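Local coordinates for protein alpha-Amylase (Thermotoga maritima, PDB 2B5D) that belongs to glycosyl hydrolase family 57 and is named an alpha-amylase, a largely helical protein built around a mainly parallel beta sheet, at residues E27-L30 and F31-I34; K168-E171 and K172-K176; G180-L183 and A184-Y188; K327-Q330 and A331-M335. All coordinates share one frame; numbering follows the deposited sequence.

Interaction 1 (E27-L30 and F31-I34); sequences ERWL and FEAI
Arg-28 and Glu-32 form a salt bridge one turn apart on the alpha helix 27-47, an i to i+4 pair. Arg-28 NH1 lies 2.9 Å from Glu-32 OE1. The bond is bent, with an N-H...O angle of 131°. OE1 lies close to the guanidinium plane, at its edge. NH1, however, meets the carboxylate from above its plane, and the two planes stand 77° apart. Arg-28 gets there by a bend at chi3 (93°), which turns the guanidinium back to Glu-32. The Glu-32 chain is extended beyond CG.

The second carboxylate oxygen serves another neighbour. Glu-32 OE2 sits at the edge of the indole of Trp-29, 3.5 Å from CE3. One glutamate thus touches both a charge and a ring edge.

Backbone bonds run beneath these side chains. Glu-32 N to Arg-28 O, Ala-33 N to Trp-29 O and Ile-34 N to Leu-30 O are each 2.9 Å.

Apolar contacts gather on another part of the helix surface. Leu-30 CD2 lies 4.0 Å from Ile-34 CG1, and Leu-30 CD1 touches Phe-31 CE2 at 4.2 Å. Leu-30 also reaches Leu-70 of helix 68-91 and Leu-61 of helix 59-66. Ile-34 packs on Tyr-74 and Leu-65 of the same two helices. The contact therefore helps join helix 27-47 to both.

The ring of Phe-31 meets His-77 and also folds back along its own helix. One of its faces lies over the Glu-27 carbonyl, with Glu-27 O 3.3 Å above the Phe-31 ring plane and over its centre.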
loop_
_atom_site.group_PDB
_atom_site.type_symbol
_atom_site.label_atom_id
_atom_site.label_comp_id
_atom_site.label_asym_id
_atom_site.label_seq_id
_atom_site.Cartn_x
_atom_site.Cartn_y
_atom_site.Cartn_z
ATOM N N GLU A 27 -1.187 15.468 15.937
ATOM C CA GLU A 27 -1.241 16.552 16.909
ATOM C C GLU A 27 -1.076 16.044 18.347
ATOM O O GLU A 27 -0.862 16.839 19.257
ATOM C CB GLU A 27 -2.542 17.359 16.756
ATOM C CG GLU A 27 -2.738 17.985 15.351
ATOM C CD GLU A 27 -3.869 19.014 15.289
ATOM O OE1 GLU A 27 -3.691 20.036 14.578
ATOM O OE2 GLU A 27 -4.928 18.799 15.943
ATOM N N ARG A 28 -1.194 14.726 18.542
ATOM C CA ARG A 28 -0.972 14.087 19.847
ATOM C C ARG A 28 0.513 14.042 20.234
ATOM O O ARG A 28 0.838 13.974 21.414
ATOM C CB ARG A 28 -1.502 12.654 19.839
ATOM C CG ARG A 28 -3.002 12.512 19.718
ATOM C CD ARG A 28 -3.427 11.039 19.876
ATOM N NE ARG A 28 -3.773 10.666 21.259
ATOM C CZ ARG A 28 -2.903 10.234 22.180
ATOM N NH1 ARG A 28 -1.607 10.115 21.890
ATOM N NH2 ARG A 28 -3.328 9.915 23.404
ATOM N N TRP A 29 1.401 14.037 19.236
ATOM C CA TRP A 29 2.832 14.125 19.491
ATOM C C TRP A 29 3.104 15.369 20.351
ATOM O O TRP A 29 3.696 15.280 21.422
ATOM C CB TRP A 29 3.642 14.218 18.194
ATOM C CG TRP A 29 3.451 13.134 17.132
ATOM C CD1 TRP A 29 3.661 13.292 15.784
ATOM C CD2 TRP A 29 3.041 11.755 17.311
ATOM N NE1 TRP A 29 3.407 12.113 15.115
ATOM C CE2 TRP A 29 3.027 11.152 16.019
ATOM C CE3 TRP A 29 2.685 10.966 18.432
ATOM C CZ2 TRP A 29 2.667 9.788 15.809
ATOM C CZ3 TRP A 29 2.319 9.597 18.224
ATOM C CH2 TRP A 29 2.321 9.034 16.916
ATOM N N LEU A 30 2.623 16.512 19.879
ATOM C CA LEU A 30 2.689 17.760 20.622
ATOM C C LEU A 30 2.167 17.654 22.061
ATOM O O LEU A 30 2.809 18.117 23.009
ATOM C CB LEU A 30 1.902 18.839 19.877
ATOM C CG LEU A 30 2.331 20.311 19.846
ATOM C CD1 LEU A 30 1.112 21.160 20.040
ATOM C CD2 LEU A 30 3.437 20.696 20.834
ATOM N N PHE A 31 0.999 17.047 22.224
ATOM C CA PHE A 31 0.401 16.922 23.546
ATOM C C PHE A 31 1.193 16.043 24.516
ATOM O O PHE A 31 1.338 16.384 25.692
ATOM C CB PHE A 31 -1.049 16.454 23.430
ATOM C CG PHE A 31 -1.909 17.348 22.584
ATOM C CD1 PHE A 31 -2.995 16.818 21.881
ATOM C CD2 PHE A 31 -1.635 18.720 22.479
ATOM C CE1 PHE A 31 -3.811 17.654 21.079
ATOM C CE2 PHE A 31 -2.433 19.557 21.697
ATOM C CZ PHE A 31 -3.523 19.030 20.993
ATOM N N GLU A 32 1.692 14.920 24.026
ATOM C CA GLU A 32 2.597 14.081 24.803
ATOM C C GLU A 32 3.905 14.813 25.150
ATOM O O GLU A 32 4.348 14.769 26.299
ATOM C CB GLU A 32 2.905 12.786 24.046
ATOM C CG GLU A 32 1.720 11.818 23.856
ATOM C CD GLU A 32 1.947 10.784 22.723
ATOM O OE1 GLU A 32 1.178 9.792 22.654
ATOM O OE2 GLU A 32 2.892 10.958 21.910
ATOM N N ALA A 33 4.513 15.501 24.166
ATOM C CA ALA A 33 5.713 16.334 24.439
ATOM C C ALA A 33 5.476 17.386 25.517
ATOM O O ALA A 33 6.302 17.550 26.398
ATOM C CB ALA A 33 6.244 16.951 23.194
ATOM N N ILE A 34 4.326 18.054 25.488
ATOM C CA ILE A 34 3.994 19.067 26.516
ATOM C C ILE A 34 3.850 18.409 27.883
ATOM O O ILE A 34 4.353 18.907 28.895
ATOM C CB ILE A 34 2.689 19.861 26.174
ATOM C CG1 ILE A 34 2.807 20.563 24.827
ATOM C CG2 ILE A 34 2.413 20.904 27.212
ATOM C CD1 ILE A 34 1.582 21.396 24.443
#

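Interaction 2 (K168-E171 and K172-K176); sequences KNYE and KHMKK
Residues 168-174 are the C-terminal end of helix 156-174, the helix of the beta-alpha-beta unit that links strands 137-142 and 180-182. Lys-175 and Lys-176 begin the chain that leaves it. Lys-172 N to Lys-168 O (2.9 Å) and Met-174 N to Tyr-170 O (2.7 Å) are helical i to i+4 bonds. The last of the series, Lys-175 N to Glu-171 O, is also 2.7 Å but bent to 136°. Lys-175 then takes a positive phi.

Tyr-170 and Met-174 carry the main side-chain contact. Met-174 CG makes a CH-pi contact over the centre of the Tyr-170 ring, 3.6 Å from the centroid and 8° off the normal. The sulfur makes a longer Met-aromatic contact above the ring, with SD 5.0 Å from the centroid. The hydroxyl of Tyr-170 is held by Ile-139 O of strand 137-142 and by Gln-132. The ring is thus fixed at its far end while the methionine covers a face.

Lys-172 folds over His-173, with CE above a face of the imidazole and offset toward its rim. Its ammonium group forms salt bridges with Glu-63 and Glu-517, which tie the helix to two other parts of the chain. Lys-175 curls back along the helix end, where its NZ bonds to Lys-172 O at 2.9 Å.

The departing chain passes back over the last helical turn. Lys-176 O meets the edge of the Tyr-170 ring 3.3 Å from CD2. The same Lys-176 O accepts a CA-H...O contact from Glu-171 CA at 3.4 Å, with an angle of 159° at the hydrogen.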
loop_
_atom_site.group_PDB
_atom_site.type_symbol
_atom_site.label_atom_id
_atom_site.label_comp_id
_atom_site.label_asym_id
_atom_site.label_seq_id
_atom_site.Cartn_x
_atom_site.Cartn_y
_atom_site.Cartn_z
ATOM N N LYS A 168 14.079 36.299 13.829
ATOM C CA LYS A 168 12.931 37.190 14.023
ATOM C C LYS A 168 11.797 36.513 14.757
ATOM O O LYS A 168 11.160 37.129 15.650
ATOM C CB LYS A 168 12.436 37.733 12.695
ATOM C CG LYS A 168 13.333 38.795 12.068
ATOM C CD LYS A 168 12.557 39.620 11.032
ATOM C CE LYS A 168 13.507 40.334 10.031
ATOM N NZ LYS A 168 14.736 40.917 10.688
ATOM N N ASN A 169 11.545 35.240 14.430
ATOM C CA ASN A 169 10.501 34.507 15.144
ATOM C C ASN A 169 10.748 34.364 16.650
ATOM O O ASN A 169 9.830 34.534 17.474
ATOM C CB ASN A 169 10.191 33.154 14.499
ATOM C CG ASN A 169 8.953 32.545 15.075
ATOM O OD1 ASN A 169 7.850 32.976 14.744
ATOM N ND2 ASN A 169 9.117 31.598 16.008
ATOM N N TYR A 170 11.989 34.062 16.998
ATOM C CA TYR A 170 12.411 34.087 18.371
ATOM C C TYR A 170 12.209 35.453 19.029
ATOM O O TYR A 170 11.681 35.534 20.168
ATOM C CB TYR A 170 13.879 33.624 18.470
ATOM C CG TYR A 170 14.487 33.571 19.853
ATOM C CD1 TYR A 170 14.760 32.345 20.481
ATOM C CD2 TYR A 170 14.839 34.749 20.528
ATOM C CE1 TYR A 170 15.366 32.300 21.728
ATOM C CE2 TYR A 170 15.437 34.718 21.793
ATOM C CZ TYR A 170 15.713 33.488 22.381
ATOM O OH TYR A 170 16.307 33.462 23.622
ATOM N N GLU A 171 12.670 36.515 18.361
ATOM C CA GLU A 171 12.464 37.876 18.878
ATOM C C GLU A 171 11.003 38.154 19.230
ATOM O O GLU A 171 10.715 38.674 20.317
ATOM C CB GLU A 171 12.934 38.929 17.881
ATOM C CG GLU A 171 14.427 38.911 17.566
ATOM C CD GLU A 171 14.853 40.180 16.842
ATOM O OE1 GLU A 171 14.964 41.229 17.543
ATOM O OE2 GLU A 171 15.067 40.139 15.587
ATOM N N LYS A 172 10.102 37.815 18.297
ATOM C CA LYS A 172 8.655 37.965 18.462
ATOM C C LYS A 172 8.125 37.296 19.730
ATOM O O LYS A 172 7.414 37.910 20.506
ATOM C CB LYS A 172 7.928 37.432 17.231
ATOM C CG LYS A 172 6.376 37.416 17.362
ATOM C CD LYS A 172 5.724 36.691 16.196
ATOM C CE LYS A 172 5.558 35.200 16.498
ATOM N NZ LYS A 172 4.829 34.523 15.359
ATOM N N HIS A 173 8.493 36.041 19.957
ATOM C CA HIS A 173 8.018 35.351 21.150
ATOM C C HIS A 173 8.782 35.704 22.396
ATOM O O HIS A 173 8.211 35.716 23.481
ATOM C CB HIS A 173 8.103 33.828 20.983
ATOM C CG HIS A 173 7.183 33.268 19.947
ATOM N ND1 HIS A 173 7.645 32.660 18.798
ATOM C CD2 HIS A 173 5.832 33.198 19.894
ATOM C CE1 HIS A 173 6.620 32.236 18.081
ATOM N NE2 HIS A 173 5.507 32.565 18.716
ATOM N N MET A 174 10.091 35.911 22.270
ATOM C CA MET A 174 10.903 36.022 23.465
ATOM C C MET A 174 11.134 37.470 23.875
ATOM O O MET A 174 11.529 37.736 25.009
ATOM C CB MET A 174 12.224 35.263 23.298
ATOM C CG MET A 174 12.070 33.745 23.159
ATOM S SD MET A 174 11.575 32.861 24.655
ATOM C CE MET A 174 9.789 32.826 24.542
ATOM N N LYS A 175 10.864 38.407 22.970
ATOM C CA LYS A 175 11.096 39.836 23.247
ATOM C C LYS A 175 12.586 40.144 23.520
ATOM O O LYS A 175 12.901 41.017 24.336
ATOM C CB LYS A 175 10.217 40.355 24.420
ATOM C CG LYS A 175 8.794 39.829 24.475
ATOM C CD LYS A 175 7.973 40.372 23.314
ATOM C CE LYS A 175 6.568 39.780 23.301
ATOM N NZ LYS A 175 5.945 39.933 21.922
ATOM N N LYS A 176 13.482 39.470 22.800
ATOM C CA LYS A 176 14.914 39.541 23.025
ATOM C C LYS A 176 15.513 38.943 21.775
ATOM O O LYS A 176 14.934 38.011 21.212
ATOM C CB LYS A 176 15.260 38.642 24.228
ATOM C CG LYS A 176 16.708 38.595 24.677
ATOM C CD LYS A 176 16.820 37.677 25.932
ATOM C CE LYS A 176 18.248 37.628 26.502
ATOM N NZ LYS A 176 18.308 36.929 27.830
#

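Interaction 3 (G180-L183 and A184-Y188); sequences GIWL and AECGY
Leu-183 and Cys-186 close a type II beta turn just after strand 180-182: Cys-186 N bonds to Leu-183 O at 2.9 Å, bent to 131° and coming from above the carbonyl plane. A second turn follows at once, with Gly-187 N bonded to Ala-184 O at 3.0 Å. Glu-185 and Cys-186 both have positive phi, and this tight coiling brings the chain back beside the strand end.

Trp-182 and Cys-186 meet in a sulfur-aromatic contact. The sulfur lies over one face of the indole, offset toward the rim. SG is 3.7 Å from the centroid of the Trp-182 six-membered ring and 27° off its normal. Trp-182 was modelled in two conformers, and this description holds for one of them.

In that conformer a water bridges the indole and the turn. It accepts from Trp-182 NE1 at 3.0 Å, lying in the plane of the ring, and from Glu-185 N at 2.7 Å. The polar edge of the tryptophan is thus tied to the turn whose cysteine lies over its face.

Leu-183 packs on the residues that end the segment. Its CD1 meets the edge of the Tyr-188 ring, 4.0 Å from CD1 of that residue. The same Leu-183 methyl approaches Gly-187 O at 3.3 Å.

Around the turn, Trp-182 stacks on His-10 of strand 3-11, and Tyr-188 meets Phe-204 of strand 203-206. The Tyr-188 hydroxyl bonds to Asp-193 of helix 192-198. The segment thus joins the end of strand 180-182, which lies between strands 137-142 and 203-206, to the helix that follows.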
loop_
_atom_site.group_PDB
_atom_site.type_symbol
_atom_site.label_atom_id
_atom_site.label_comp_id
_atom_site.label_asym_id
_atom_site.label_seq_id
_atom_site.Cartn_x
_atom_site.Cartn_y
_atom_site.Cartn_z
ATOM N N GLY A 180 22.471 32.596 20.749
ATOM C CA GLY A 180 22.943 31.402 20.091
ATOM C C GLY A 180 21.900 30.755 19.202
ATOM O O GLY A 180 20.708 31.048 19.288
ATOM N N ILE A 181 22.389 29.864 18.352
ATOM C CA ILE A 181 21.545 29.134 17.437
ATOM C C ILE A 181 21.927 27.638 17.407
ATOM O O ILE A 181 23.108 27.262 17.509
ATOM C CB ILE A 181 21.661 29.664 15.991
ATOM C CG1 ILE A 181 20.536 29.025 15.135
ATOM C CG2 ILE A 181 23.024 29.316 15.466
ATOM C CD1 ILE A 181 20.280 29.583 13.701
ATOM N N TRP A 182 20.917 26.800 17.247
ATOM C CA TRP A 182 21.169 25.395 16.988
ATOM C C TRP A 182 20.791 25.154 15.546
ATOM O O TRP A 182 19.683 25.391 15.164
ATOM C CB TRP A 182 20.291 24.530 17.905
ATOM C CG TRP A 182 20.358 23.055 17.591
ATOM C CD1 TRP A 182 19.603 22.382 16.695
ATOM C CD2 TRP A 182 21.288 22.098 18.134
ATOM N NE1 TRP A 182 19.968 21.068 16.657
ATOM C CE2 TRP A 182 21.004 20.858 17.529
ATOM C CE3 TRP A 182 22.346 22.175 19.061
ATOM C CZ2 TRP A 182 21.704 19.671 17.856
ATOM C CZ3 TRP A 182 23.064 20.976 19.392
ATOM C CH2 TRP A 182 22.748 19.762 18.767
ATOM N N LEU A 183 21.722 24.673 14.751
ATOM C CA LEU A 183 21.427 24.288 13.404
ATOM C C LEU A 183 20.820 22.856 13.406
ATOM O O LEU A 183 21.289 21.939 14.119
ATOM C CB LEU A 183 22.732 24.304 12.622
ATOM C CG LEU A 183 23.739 25.464 12.831
ATOM C CD1 LEU A 183 25.049 25.187 12.066
ATOM C CD2 LEU A 183 23.144 26.821 12.345
ATOM N N ALA A 184 19.793 22.656 12.599
ATOM C CA ALA A 184 19.159 21.333 12.455
ATOM C C ALA A 184 20.226 20.303 12.100
ATOM O O ALA A 184 20.983 20.516 11.130
ATOM C CB ALA A 184 18.116 21.397 11.357
ATOM N N GLU A 185 20.291 19.206 12.901
ATOM C CA GLU A 185 21.238 18.113 12.718
ATOM C C GLU A 185 22.685 18.546 12.812
ATOM O O GLU A 185 23.554 17.907 12.228
ATOM C CB GLU A 185 21.038 17.368 11.370
ATOM C CG GLU A 185 19.623 16.795 11.072
ATOM C CD GLU A 185 19.072 15.970 12.239
ATOM O OE1 GLU A 185 19.848 15.117 12.784
ATOM O OE2 GLU A 185 17.882 16.182 12.597
ATOM N N CYS A 186 22.951 19.645 13.513
ATOM C CA CYS A 186 24.265 20.332 13.462
ATOM C C CYS A 186 24.834 20.495 12.047
ATOM O O CYS A 186 26.058 20.500 11.853
ATOM C CB CYS A 186 25.268 19.636 14.442
ATOM S SG CYS A 186 24.758 20.008 16.173
ATOM N N GLY A 187 23.959 20.562 11.057
ATOM C CA GLY A 187 24.390 20.675 9.678
ATOM C C GLY A 187 25.094 22.024 9.474
ATOM O O GLY A 187 24.496 23.083 9.567
ATOM N N TYR A 188 26.384 21.943 9.243
ATOM C CA TYR A 188 27.241 23.077 9.163
ATOM C C TYR A 188 28.071 22.840 7.921
ATOM O O TYR A 188 28.500 21.717 7.669
ATOM C CB TYR A 188 28.152 23.229 10.395
ATOM C CG TYR A 188 29.092 24.458 10.202
ATOM C CD1 TYR A 188 28.643 25.778 10.492
ATOM C CD2 TYR A 188 30.371 24.302 9.671
ATOM C CE1 TYR A 188 29.493 26.899 10.303
ATOM C CE2 TYR A 188 31.199 25.397 9.461
ATOM C CZ TYR A 188 30.748 26.691 9.757
ATOM O OH TYR A 188 31.604 27.746 9.560
HETATM O O HOH W 1 18.601 18.992 14.979
#

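Interaction 4 (K327-Q330 and A331-M335); sequences KESQ and ARRLM
Gln-330 NE2 donates to a water at 3.0 Å and also to Asp-238 OD2. The same water accepts a weak bond from Arg-333 NH2, so it links the two side chains across one helical turn. The other end of the amide is held too: Lys-327 NZ donates to Gln-330 OE1 at 3.1 Å, from above the carbonyl plane, and also bonds to Ser-241. These partners fix the rotation of the amide.

Arg-333 bends at chi3 (82°) and brings its guanidinium over Gln-330, with CA of Gln-330 over one face and NH1 3.5 Å from that CA. Leu-334 lies alongside Gln-330 and points the same way, its CD2 3.6 Å from CG of the glutamine.

Arg-332 folds back toward the preceding turn. Glu-328 O lies over the face of its guanidinium, 3.9 Å above the plane. The charged end has its main partner in Asp-376, while Glu-328 OE1 bonds to Ser-374.

Leu-377 of strand 377-379 packs on Lys-327, Glu-328 and Ala-331. Arg-333 touches Gln-217 of a second subunit. Bonds such as Ala-331 N to Lys-327 O (2.8 Å) are those of a regular alpha helix, here the long helix 309-338.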
loop_
_atom_site.group_PDB
_atom_site.type_symbol
_atom_site.label_atom_id
_atom_site.label_comp_id
_atom_site.label_asym_id
_atom_site.label_seq_id
_atom_site.Cartn_x
_atom_site.Cartn_y
_atom_site.Cartn_z
ATOM N N LYS A 327 31.794 12.423 35.052
ATOM C CA LYS A 327 32.103 13.793 34.569
ATOM C C LYS A 327 33.204 14.446 35.413
ATOM O O LYS A 327 33.985 15.291 34.917
ATOM C CB LYS A 327 30.849 14.690 34.563
ATOM C CG LYS A 327 29.676 14.236 33.644
ATOM C CD LYS A 327 30.083 14.120 32.189
ATOM C CE LYS A 327 30.613 12.737 31.877
ATOM N NZ LYS A 327 31.088 12.506 30.488
ATOM N N GLU A 328 33.236 14.079 36.701
ATOM C CA GLU A 328 34.274 14.535 37.629
ATOM C C GLU A 328 35.579 13.887 37.255
ATOM O O GLU A 328 36.612 14.519 37.106
ATOM C CB GLU A 328 33.897 14.131 39.033
ATOM C CG GLU A 328 32.731 14.954 39.572
ATOM C CD GLU A 328 32.418 14.648 41.010
ATOM O OE1 GLU A 328 31.942 15.570 41.726
ATOM O OE2 GLU A 328 32.656 13.495 41.429
ATOM N N SER A 329 35.539 12.597 37.089
ATOM C CA SER A 329 36.719 11.936 36.607
ATOM C C SER A 329 37.221 12.612 35.296
ATOM O O SER A 329 38.385 12.972 35.186
ATOM C CB SER A 329 36.424 10.462 36.442
ATOM O OG SER A 329 37.521 9.851 35.836
ATOM N N GLN A 330 36.334 12.839 34.328
ATOM C CA GLN A 330 36.737 13.423 33.013
ATOM C C GLN A 330 37.270 14.872 33.164
ATOM O O GLN A 330 38.316 15.196 32.630
ATOM C CB GLN A 330 35.604 13.274 31.986
ATOM C CG GLN A 330 35.774 14.098 30.658
ATOM C CD GLN A 330 34.490 14.163 29.858
ATOM O OE1 GLN A 330 33.432 14.548 30.370
ATOM N NE2 GLN A 330 34.578 13.798 28.603
ATOM N N ALA A 331 36.599 15.680 33.975
ATOM C CA ALA A 331 37.063 16.996 34.301
ATOM C C ALA A 331 38.492 17.038 34.860
ATOM O O ALA A 331 39.340 17.825 34.384
ATOM C CB ALA A 331 36.088 17.697 35.260
ATOM N N ARG A 332 38.764 16.194 35.868
ATOM C CA ARG A 332 40.033 16.235 36.565
ATOM C C ARG A 332 41.144 15.855 35.615
ATOM O O ARG A 332 42.179 16.531 35.571
ATOM C CB ARG A 332 40.013 15.310 37.794
ATOM C CG ARG A 332 39.248 15.870 39.020
ATOM C CD ARG A 332 39.549 14.995 40.261
ATOM N NE ARG A 332 39.322 13.581 39.926
ATOM C CZ ARG A 332 38.223 12.905 40.251
ATOM N NH1 ARG A 332 37.254 13.494 40.971
ATOM N NH2 ARG A 332 38.109 11.634 39.872
ATOM N N ARG A 333 40.927 14.795 34.848
ATOM C CA ARG A 333 41.879 14.350 33.851
ATOM C C ARG A 333 42.185 15.470 32.817
ATOM O O ARG A 333 43.327 15.622 32.369
ATOM C CB ARG A 333 41.279 13.138 33.149
ATOM C CG ARG A 333 42.058 12.611 31.960
ATOM C CD ARG A 333 41.400 11.365 31.382
ATOM N NE ARG A 333 40.278 11.624 30.471
ATOM C CZ ARG A 333 39.001 11.295 30.701
ATOM N NH1 ARG A 333 38.631 10.668 31.838
ATOM N NH2 ARG A 333 38.088 11.578 29.779
ATOM N N LEU A 334 41.152 16.226 32.436
ATOM C CA LEU A 334 41.258 17.254 31.408
ATOM C C LEU A 334 41.954 18.493 31.936
ATOM O O LEU A 334 42.790 19.025 31.255
ATOM C CB LEU A 334 39.874 17.642 30.865
ATOM C CG LEU A 334 39.294 17.175 29.515
ATOM C CD1 LEU A 334 40.022 16.062 28.817
ATOM C CD2 LEU A 334 37.786 16.887 29.674
ATOM N N MET A 335 41.571 18.964 33.127
ATOM C CA MET A 335 42.262 20.066 33.797
ATOM C C MET A 335 43.765 19.771 33.874
ATOM O O MET A 335 44.611 20.593 33.465
ATOM C CB MET A 335 41.672 20.314 35.191
ATOM C CG MET A 335 40.538 21.304 35.176
ATOM S SD MET A 335 39.520 21.571 36.652
ATOM C CE MET A 335 38.872 19.908 36.965
HETATM O O HOH W 2 37.328 13.471 27.570
#

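All four contacts lie within the glycosyl hydrolase family 57 range and follow one another along the chain. Interactions 2 and 3 are the closest pair, with centres about 18 Å apart. They are consecutive steps of one path, from the end of helix 156-174 into strand 180-182 and the turn beyond it. Interaction 1 lies about 23 Å, centre to centre, from each of them. It shares helix 59-66 with interaction 2, since both pack on that helix. Interaction 4 is the most remote: its centre is about 38 Å from that of interaction 1, on the opposite side of the chain's centre. It alone touches another subunit.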